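Local coordinates for protein TetR family transcriptional regulator (Chloroflexus aurantiacus, PDB 3NRG) that probably acts as a TetR-family transcriptional regulator, binding DNA through an N-terminal helix-turn-helix to regulate transcription, at residues A[63-68]-A[109-114]; A[93-98]-A[205-210]; A[173-178]-A[201-206]. All blocks are in the same frame, centred on the assembly; numbering follows the deposited sequence. Where two conformers were deposited one is given.

Contact 1: residues A[63-68]-A[109-114]; sequences YLIQLG and AQIAYK
Segments 63-68 and 109-114, both helical, cross steeply: their local axes come within 9.3 Å with 111° between the N-to-C directions, and the backbones are nearest at Ile65 CA and Ala112 CA, 6.4 Å apart. No hydrogen bond spans the crossing, which is made by branched aliphatic side chains. Ile65 leaves its helix pointing neither at the partner nor away from it, yet its end bends inward. CG1 stands beside the backbone N, anti to the carbonyl carbon, and a second torsion of -67° carries CD1 across to the other helix. That methyl settles against Ile111 and Ala112, 3.8 Å from Ile111 CG2 and 4.1 Å from Ala112 CA, so side chain meets both side chain and main chain.

Ile111 answers with both of its branches. CG2 meets Ile65, the two side chains running at a slant to each other, while the extended CG1-CD1 arm reaches toward Leu64, with 4.5 Å between Ile111 CD1 and Leu64 CD1. In the TetR fold, helix 57-78 follows the helix-turn-helix and ties the DNA-binding domain to the C-terminal helical domain, to which helix 106-114 belongs; the crossing therefore lies at the joint of the two. In relatives this joint commonly relays ligand-induced shifts to the DNA-reading helices, and the same may hold here.

Helix 12-28 closes the apolar cluster from the N-terminal domain: Phe26 touches both Leu64 and Ile111, and Leu23 packs on Ile111. Ile65 also meets Leu122 in a loop. Beyond Ile111, Tyr113 is turned to helix 157-179, where its OH is hydrogen-bonded to Glu170 OE1.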
loop_
_atom_site.group_PDB
_atom_site.type_symbol
_atom_site.label_atom_id
_atom_site.label_comp_id
_atom_site.label_asym_id
_atom_site.label_seq_id
_atom_site.Cartn_x
_atom_site.Cartn_y
_atom_site.Cartn_z
ATOM N N TYR A 63 -3.526 -9.465 -11.132
ATOM C CA TYR A 63 -4.880 -9.324 -10.588
ATOM C C TYR A 63 -4.831 -8.799 -9.139
ATOM O O TYR A 63 -5.596 -7.903 -8.783
ATOM C CB TYR A 63 -5.632 -10.675 -10.666
ATOM C CG TYR A 63 -6.932 -10.714 -9.887
ATOM C CD1 TYR A 63 -8.081 -10.101 -10.379
ATOM C CD2 TYR A 63 -7.028 -11.412 -8.688
ATOM C CE1 TYR A 63 -9.283 -10.141 -9.671
ATOM C CE2 TYR A 63 -8.224 -11.458 -7.969
ATOM C CZ TYR A 63 -9.352 -10.826 -8.470
ATOM O OH TYR A 63 -10.536 -10.879 -7.776
ATOM N N LEU A 64 -3.909 -9.340 -8.326
ATOM C CA LEU A 64 -3.744 -8.938 -6.933
ATOM C C LEU A 64 -3.194 -7.505 -6.808
ATOM O O LEU A 64 -3.610 -6.769 -5.907
ATOM C CB LEU A 64 -2.839 -9.933 -6.189
ATOM C CG LEU A 64 -3.357 -11.375 -6.085
ATOM C CD1 LEU A 64 -2.305 -12.270 -5.562
ATOM C CD2 LEU A 64 -4.600 -11.464 -5.209
ATOM N N ILE A 65 -2.276 -7.106 -7.722
ATOM C CA ILE A 65 -1.712 -5.748 -7.756
ATOM C C ILE A 65 -2.798 -4.723 -8.153
ATOM O O ILE A 65 -2.924 -3.674 -7.505
ATOM C CB ILE A 65 -0.441 -5.691 -8.685
ATOM C CG1 ILE A 65 0.794 -6.354 -8.007
ATOM C CG2 ILE A 65 -0.125 -4.249 -9.160
ATOM C CD1 ILE A 65 1.363 -5.603 -6.739
ATOM N N GLN A 66 -3.618 -5.061 -9.173
ATOM C CA GLN A 66 -4.716 -4.198 -9.626
ATOM C C GLN A 66 -5.819 -4.110 -8.561
ATOM O O GLN A 66 -6.472 -3.069 -8.432
ATOM C CB GLN A 66 -5.287 -4.691 -10.968
ATOM N N LEU A 67 -5.996 -5.194 -7.771
ATOM C CA LEU A 67 -6.967 -5.240 -6.677
ATOM C C LEU A 67 -6.562 -4.263 -5.567
ATOM O O LEU A 67 -7.413 -3.558 -5.032
ATOM C CB LEU A 67 -7.086 -6.673 -6.126
ATOM C CG LEU A 67 -8.321 -6.979 -5.269
ATOM C CD1 LEU A 67 -9.613 -6.748 -6.052
ATOM C CD2 LEU A 67 -8.277 -8.395 -4.764
ATOM N N GLY A 68 -5.259 -4.189 -5.289
ATOM C CA GLY A 68 -4.703 -3.263 -4.306
ATOM C C GLY A 68 -4.822 -1.812 -4.731
ATOM O O GLY A 68 -5.162 -0.954 -3.914
ATOM N N ALA A 109 -1.540 -4.474 0.909
ATOM C CA ALA A 109 -0.491 -3.479 1.142
ATOM C C ALA A 109 0.897 -4.107 1.111
ATOM O O ALA A 109 1.822 -3.512 0.550
ATOM C CB ALA A 109 -0.716 -2.786 2.473
ATOM N N GLN A 110 1.043 -5.319 1.708
ATOM C CA GLN A 110 2.319 -6.041 1.756
ATOM C C GLN A 110 2.754 -6.493 0.354
ATOM O O GLN A 110 3.938 -6.397 0.020
ATOM C CB GLN A 110 2.235 -7.233 2.737
ATOM C CG GLN A 110 3.557 -8.008 2.933
ATOM C CD GLN A 110 4.696 -7.168 3.491
ATOM O OE1 GLN A 110 5.857 -7.343 3.118
ATOM N NE2 GLN A 110 4.395 -6.266 4.426
ATOM N N ILE A 111 1.787 -6.937 -0.482
ATOM C CA ILE A 111 2.061 -7.341 -1.869
ATOM C C ILE A 111 2.546 -6.116 -2.692
ATOM O O ILE A 111 3.540 -6.212 -3.415
ATOM C CB ILE A 111 0.814 -8.040 -2.506
ATOM C CG1 ILE A 111 0.506 -9.378 -1.786
ATOM C CG2 ILE A 111 1.007 -8.255 -4.017
ATOM C CD1 ILE A 111 -0.926 -9.906 -1.996
ATOM N N ALA A 112 1.878 -4.960 -2.520
ATOM C CA ALA A 112 2.249 -3.711 -3.195
ATOM C C ALA A 112 3.606 -3.185 -2.688
ATOM O O ALA A 112 4.376 -2.615 -3.467
ATOM C CB ALA A 112 1.165 -2.663 -2.985
ATOM N N TYR A 113 3.898 -3.395 -1.381
ATOM C CA TYR A 113 5.155 -2.977 -0.760
ATOM C C TYR A 113 6.334 -3.790 -1.299
ATOM O O TYR A 113 7.393 -3.214 -1.575
ATOM C CB TYR A 113 5.065 -3.100 0.773
ATOM C CG TYR A 113 6.347 -2.741 1.502
ATOM C CD1 TYR A 113 6.698 -1.413 1.725
ATOM C CD2 TYR A 113 7.164 -3.730 2.046
ATOM C CE1 TYR A 113 7.869 -1.078 2.407
ATOM C CE2 TYR A 113 8.334 -3.407 2.735
ATOM C CZ TYR A 113 8.681 -2.079 2.917
ATOM O OH TYR A 113 9.827 -1.760 3.600
ATOM N N LYS A 114 6.155 -5.137 -1.446
ATOM C CA LYS A 114 7.214 -6.012 -1.954
ATOM C C LYS A 114 7.554 -5.695 -3.418
ATOM O O LYS A 114 8.701 -5.849 -3.823
ATOM C CB LYS A 114 6.831 -7.493 -1.794
ATOM C CG LYS A 114 7.042 -8.042 -0.386
ATOM C CD LYS A 114 6.874 -9.562 -0.355
ATOM C CE LYS A 114 7.312 -10.157 0.958
ATOM N NZ LYS A 114 7.294 -11.635 0.923
#

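Contact 2: residues A[93-98]-A[205-210]; sequences WLLDVG and QVIDIL
A small, buried, wholly aliphatic contact joins helix 87-104 to helix 196-214 inside the C-terminal helical domain of this TetR-family protein. The backbones stay well apart, the nearest CA atoms being those of Leu95 and Ile207 at 8.9 Å, and the gap is bridged by side chains without any hydrogen bond across it. Leu95 carries one side alone. Its CG lies anti to the backbone N (chi1 -171°), which extends the side chain toward the partner helix and presents CD2 to two consecutive residues. This methyl is 3.9 Å from Ile207 CD1 and 4.0 Å from Val206 CG1, so a single branch tip serves both neighbours.

The two approaches differ. Leu95 and Ile207 pass alongside each other in opposite directions, methyl against methyl, whereas Val206 stands roughly perpendicular to Leu95 and offers CG1 of its fork. Ile207 is bent at its second torsion (-60°), and its side chain also packs on Phe88, Leu91 and Arg92 of helix 87-104, so the seam continues toward the start of that helix. Helix 157-179 fills in alongside: its Phe168 and Leu171 touch Leu95, and its Val167 touches Val206. Away from this seam, Trp93 and Val97 pack on helix 57-78, which places helix 87-104 between that helix and helix 196-214.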
loop_
_atom_site.group_PDB
_atom_site.type_symbol
_atom_site.label_atom_id
_atom_site.label_comp_id
_atom_site.label_asym_id
_atom_site.label_seq_id
_atom_site.Cartn_x
_atom_site.Cartn_y
_atom_site.Cartn_z
ATOM N N TRP A 93 -2.929 14.395 6.788
ATOM C CA TRP A 93 -4.137 13.690 6.380
ATOM C C TRP A 93 -3.782 12.531 5.428
ATOM O O TRP A 93 -4.262 11.415 5.619
ATOM C CB TRP A 93 -5.128 14.666 5.705
ATOM C CG TRP A 93 -6.381 14.011 5.187
ATOM C CD1 TRP A 93 -7.553 13.832 5.862
ATOM C CD2 TRP A 93 -6.586 13.471 3.871
ATOM N NE1 TRP A 93 -8.472 13.200 5.055
ATOM C CE2 TRP A 93 -7.903 12.960 3.830
ATOM C CE3 TRP A 93 -5.782 13.369 2.719
ATOM C CZ2 TRP A 93 -8.431 12.338 2.689
ATOM C CZ3 TRP A 93 -6.305 12.756 1.591
ATOM C CH2 TRP A 93 -7.616 12.254 1.580
ATOM N N LEU A 94 -2.920 12.799 4.422
ATOM C CA LEU A 94 -2.500 11.801 3.432
ATOM C C LEU A 94 -1.666 10.673 4.071
ATOM O O LEU A 94 -1.779 9.511 3.663
ATOM C CB LEU A 94 -1.716 12.479 2.296
ATOM C CG LEU A 94 -1.424 11.621 1.055
ATOM C CD1 LEU A 94 -2.727 11.275 0.290
ATOM C CD2 LEU A 94 -0.426 12.323 0.140
ATOM N N LEU A 95 -0.839 11.016 5.073
ATOM C CA LEU A 95 -0.032 10.038 5.809
ATOM C C LEU A 95 -0.947 9.129 6.638
ATOM O O LEU A 95 -0.763 7.913 6.645
ATOM C CB LEU A 95 0.985 10.770 6.715
ATOM C CG LEU A 95 2.053 9.920 7.414
ATOM C CD1 LEU A 95 2.783 9.014 6.429
ATOM C CD2 LEU A 95 3.047 10.805 8.137
ATOM N N ASP A 96 -1.980 9.725 7.272
ATOM C CA ASP A 96 -2.976 9.011 8.070
ATOM C C ASP A 96 -3.788 8.032 7.198
ATOM O O ASP A 96 -3.985 6.883 7.593
ATOM C CB ASP A 96 -3.915 10.014 8.753
ATOM C CG ASP A 96 -4.199 9.703 10.204
ATOM O OD1 ASP A 96 -4.813 8.638 10.477
ATOM O OD2 ASP A 96 -3.882 10.555 11.065
ATOM N N VAL A 97 -4.233 8.488 6.003
ATOM C CA VAL A 97 -4.987 7.660 5.052
ATOM C C VAL A 97 -4.161 6.432 4.608
ATOM O O VAL A 97 -4.653 5.301 4.670
ATOM C CB VAL A 97 -5.484 8.498 3.838
ATOM C CG1 VAL A 97 -5.964 7.597 2.701
ATOM C CG2 VAL A 97 -6.585 9.466 4.257
ATOM N N GLY A 98 -2.914 6.673 4.194
ATOM C CA GLY A 98 -1.999 5.621 3.761
ATOM C C GLY A 98 -1.792 4.550 4.811
ATOM O O GLY A 98 -1.797 3.358 4.498
ATOM N N GLN A 205 4.512 14.092 15.110
ATOM C CA GLN A 205 5.957 14.306 15.285
ATOM C C GLN A 205 6.684 14.276 13.932
ATOM O O GLN A 205 7.514 15.143 13.668
ATOM C CB GLN A 205 6.546 13.244 16.224
ATOM C CG GLN A 205 6.536 13.644 17.695
ATOM C CD GLN A 205 7.817 14.338 18.127
ATOM O OE1 GLN A 205 8.784 14.473 17.366
ATOM N NE2 GLN A 205 7.874 14.731 19.382
ATOM N N VAL A 206 6.338 13.292 13.063
ATOM C CA VAL A 206 6.924 13.142 11.723
ATOM C C VAL A 206 6.658 14.384 10.865
ATOM O O VAL A 206 7.589 14.921 10.259
ATOM C CB VAL A 206 6.439 11.839 11.026
ATOM C CG1 VAL A 206 6.675 11.893 9.522
ATOM C CG2 VAL A 206 7.104 10.615 11.632
ATOM N N ILE A 207 5.396 14.857 10.841
ATOM C CA ILE A 207 5.008 16.054 10.083
ATOM C C ILE A 207 5.716 17.312 10.624
ATOM O O ILE A 207 6.195 18.125 9.830
ATOM C CB ILE A 207 3.452 16.203 10.017
ATOM C CG1 ILE A 207 2.788 14.983 9.303
ATOM C CG2 ILE A 207 3.025 17.531 9.372
ATOM C CD1 ILE A 207 3.230 14.722 7.791
ATOM N N ASP A 208 5.846 17.431 11.975
ATOM C CA ASP A 208 6.538 18.564 12.615
ATOM C C ASP A 208 7.993 18.660 12.154
ATOM O O ASP A 208 8.471 19.758 11.870
ATOM C CB ASP A 208 6.473 18.456 14.154
ATOM C CG ASP A 208 5.092 18.668 14.756
ATOM O OD1 ASP A 208 4.169 19.054 14.007
ATOM O OD2 ASP A 208 4.938 18.448 15.980
ATOM N N ILE A 209 8.691 17.505 12.059
ATOM C CA ILE A 209 10.082 17.450 11.603
ATOM C C ILE A 209 10.183 17.920 10.141
ATOM O O ILE A 209 11.008 18.787 9.830
ATOM C CB ILE A 209 10.695 16.029 11.824
ATOM C CG1 ILE A 209 10.765 15.686 13.337
ATOM C CG2 ILE A 209 12.098 15.904 11.151
ATOM C CD1 ILE A 209 10.863 14.165 13.658
ATOM N N LEU A 210 9.294 17.401 9.265
ATOM C CA LEU A 210 9.272 17.766 7.843
ATOM C C LEU A 210 8.873 19.230 7.639
ATOM O O LEU A 210 9.428 19.904 6.765
ATOM C CB LEU A 210 8.328 16.838 7.059
ATOM C CG LEU A 210 8.677 15.330 7.074
ATOM C CD1 LEU A 210 7.517 14.505 6.585
ATOM C CD2 LEU A 210 9.924 15.036 6.252
#

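Contact 3: residues A[173-178]-A[201-206]; sequences NHLIER and RVIEQV
Arg178 NH1 comes within 3.6 Å of Val202 CG2, a van der Waals approach of a charged group to a methyl; no hydrogen bond crosses between segments 173-178 and 201-206. A salt bridge outside the pair, Glu204 OE2 to Arg92 NH1, ties helix 196-214 to helix 87-104. With CG anti to the backbone N (chi1 -172°) and the chain extended on to NE, Arg178 reaches along the solvent-exposed side and slants across Val202.

Deeper in, Leu175 and Val202 lie side by side, pointing opposite ways. Leu175 CD2 lies 3.7 Å from Val202 CG1, so the two methyls of Val202 are shared between an apolar partner and a charged one. The other Leu175 methyl, CD1, faces Ile203 CD1 at 4.5 Å. Leu175 also touches Ile99 of helix 87-104.

The local axes come no closer than 11.8 Å, with 137° between their N-to-C directions, an oblique crossing nearer antiparallel than parallel. Helices 157-179 and 196-214 are the last two long helices of the C-terminal domain, the pair that in many TetR-family relatives joins its counterpart in a four-helix bundle at the dimer interface; the assembly here holds a single chain, so such a role is only inferred.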
loop_
_atom_site.group_PDB
_atom_site.type_symbol
_atom_site.label_atom_id
_atom_site.label_comp_id
_atom_site.label_asym_id
_atom_site.label_seq_id
_atom_site.Cartn_x
_atom_site.Cartn_y
_atom_site.Cartn_z
ATOM N N ASN A 173 4.916 0.393 8.689
ATOM C CA ASN A 173 5.665 -0.779 9.145
ATOM C C ASN A 173 6.362 -0.509 10.469
ATOM O O ASN A 173 6.400 -1.388 11.336
ATOM C CB ASN A 173 6.684 -1.218 8.084
ATOM C CG ASN A 173 6.061 -1.660 6.777
ATOM O OD1 ASN A 173 5.006 -2.316 6.742
ATOM N ND2 ASN A 173 6.729 -1.351 5.673
ATOM N N HIS A 174 6.892 0.718 10.644
ATOM C CA HIS A 174 7.572 1.103 11.877
ATOM C C HIS A 174 6.604 1.210 13.055
ATOM O O HIS A 174 6.939 0.780 14.162
ATOM C CB HIS A 174 8.352 2.408 11.691
ATOM C CG HIS A 174 9.188 2.761 12.878
ATOM N ND1 HIS A 174 10.263 1.973 13.265
ATOM C CD2 HIS A 174 9.060 3.785 13.750
ATOM C CE1 HIS A 174 10.759 2.550 14.344
ATOM N NE2 HIS A 174 10.078 3.650 14.668
ATOM N N LEU A 175 5.401 1.776 12.817
ATOM C CA LEU A 175 4.357 1.902 13.843
ATOM C C LEU A 175 3.984 0.531 14.394
ATOM O O LEU A 175 3.952 0.350 15.613
ATOM C CB LEU A 175 3.104 2.601 13.268
ATOM C CG LEU A 175 3.287 4.042 12.800
ATOM C CD1 LEU A 175 2.053 4.539 12.126
ATOM C CD2 LEU A 175 3.670 4.951 13.949
ATOM N N ILE A 176 3.761 -0.456 13.488
ATOM C CA ILE A 176 3.442 -1.845 13.845
ATOM C C ILE A 176 4.583 -2.450 14.665
ATOM O O ILE A 176 4.348 -2.985 15.746
ATOM C CB ILE A 176 3.141 -2.689 12.564
ATOM C CG1 ILE A 176 1.844 -2.212 11.879
ATOM C CG2 ILE A 176 3.067 -4.181 12.892
ATOM C CD1 ILE A 176 1.674 -2.701 10.428
ATOM N N GLU A 177 5.824 -2.314 14.167
ATOM C CA GLU A 177 7.027 -2.830 14.819
ATOM C C GLU A 177 7.178 -2.267 16.244
ATOM O O GLU A 177 7.538 -3.006 17.167
ATOM C CB GLU A 177 8.264 -2.487 13.967
ATOM C CG GLU A 177 9.554 -3.136 14.435
ATOM C CD GLU A 177 10.763 -2.754 13.609
ATOM O OE1 GLU A 177 11.207 -1.587 13.702
ATOM O OE2 GLU A 177 11.273 -3.627 12.872
ATOM N N ARG A 178 6.864 -0.974 16.423
ATOM C CA ARG A 178 7.009 -0.289 17.697
ATOM C C ARG A 178 5.866 -0.580 18.685
ATOM O O ARG A 178 6.132 -0.793 19.871
ATOM C CB ARG A 178 7.158 1.229 17.473
ATOM C CG ARG A 178 7.511 1.999 18.728
ATOM C CD ARG A 178 7.593 3.482 18.475
ATOM N NE ARG A 178 7.818 4.226 19.717
ATOM C CZ ARG A 178 7.915 5.551 19.783
ATOM N NH1 ARG A 178 7.815 6.288 18.680
ATOM N NH2 ARG A 178 8.114 6.150 20.949
ATOM N N ARG A 201 0.520 10.589 17.705
ATOM C CA ARG A 201 1.549 11.519 18.173
ATOM C C ARG A 201 2.846 11.332 17.404
ATOM O O ARG A 201 3.579 12.300 17.209
ATOM C CB ARG A 201 1.758 11.440 19.701
ATOM C CG ARG A 201 2.103 10.057 20.229
ATOM C CD ARG A 201 1.753 9.906 21.703
ATOM N NE ARG A 201 0.311 10.048 21.941
ATOM C CZ ARG A 201 -0.292 9.719 23.078
ATOM N NH1 ARG A 201 0.406 9.196 24.081
ATOM N NH2 ARG A 201 -1.601 9.882 23.214
ATOM N N VAL A 202 3.081 10.103 16.878
ATOM C CA VAL A 202 4.234 9.802 16.027
ATOM C C VAL A 202 4.008 10.448 14.646
ATOM O O VAL A 202 4.893 11.144 14.141
ATOM C CB VAL A 202 4.494 8.273 15.924
ATOM C CG1 VAL A 202 5.607 7.968 14.926
ATOM C CG2 VAL A 202 4.817 7.678 17.292
ATOM N N ILE A 203 2.792 10.273 14.076
ATOM C CA ILE A 203 2.413 10.880 12.797
ATOM C C ILE A 203 2.564 12.405 12.864
ATOM O O ILE A 203 3.155 12.995 11.956
ATOM C CB ILE A 203 0.986 10.431 12.366
ATOM C CG1 ILE A 203 0.972 8.915 12.032
ATOM C CG2 ILE A 203 0.467 11.262 11.174
ATOM C CD1 ILE A 203 -0.404 8.260 12.110
ATOM N N GLU A 204 2.111 13.032 13.985
ATOM C CA GLU A 204 2.244 14.480 14.201
ATOM C C GLU A 204 3.720 14.886 14.345
ATOM O O GLU A 204 4.143 15.870 13.739
ATOM C CB GLU A 204 1.436 14.930 15.428
ATOM C CG GLU A 204 -0.071 14.859 15.233
ATOM C CD GLU A 204 -0.907 15.221 16.452
ATOM O OE1 GLU A 204 -0.322 15.472 17.532
ATOM O OE2 GLU A 204 -2.154 15.241 16.325
ATOM N N GLN A 205 4.512 14.092 15.110
ATOM C CA GLN A 205 5.957 14.306 15.285
ATOM C C GLN A 205 6.684 14.276 13.932
ATOM O O GLN A 205 7.514 15.143 13.668
ATOM C CB GLN A 205 6.546 13.244 16.224
ATOM C CG GLN A 205 6.536 13.644 17.695
ATOM C CD GLN A 205 7.817 14.338 18.127
ATOM O OE1 GLN A 205 8.784 14.473 17.366
ATOM N NE2 GLN A 205 7.874 14.731 19.382
ATOM N N VAL A 206 6.338 13.292 13.063
ATOM C CA VAL A 206 6.924 13.142 11.723
ATOM C C VAL A 206 6.658 14.384 10.865
ATOM O O VAL A 206 7.589 14.921 10.259
ATOM C CB VAL A 206 6.439 11.839 11.026
ATOM C CG1 VAL A 206 6.675 11.893 9.522
ATOM C CG2 VAL A 206 7.104 10.615 11.632
#

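Contacts 2 and 3 are one continuous piece of the C-terminal helical domain: their centres lie 9 Å apart, both use helix 196-214 and share Gln205 and Val206, and Leu95 CD2 of contact 2 meets Ile203 CG2 of contact 3 at 4.0 Å. Contact 1 stands apart at the junction with the DNA-binding domain, its centre about 23 Å from that of contact 2 and 22 Å from that of contact 3. It still touches contact 3, through Tyr113 CZ and Asn173 ND2 at 3.5 Å, whereas contacts 1 and 2 remain about 7 Å apart at their nearest atoms. Helix 157-179 thus connects the junction with the helix 196-214 side of the domain.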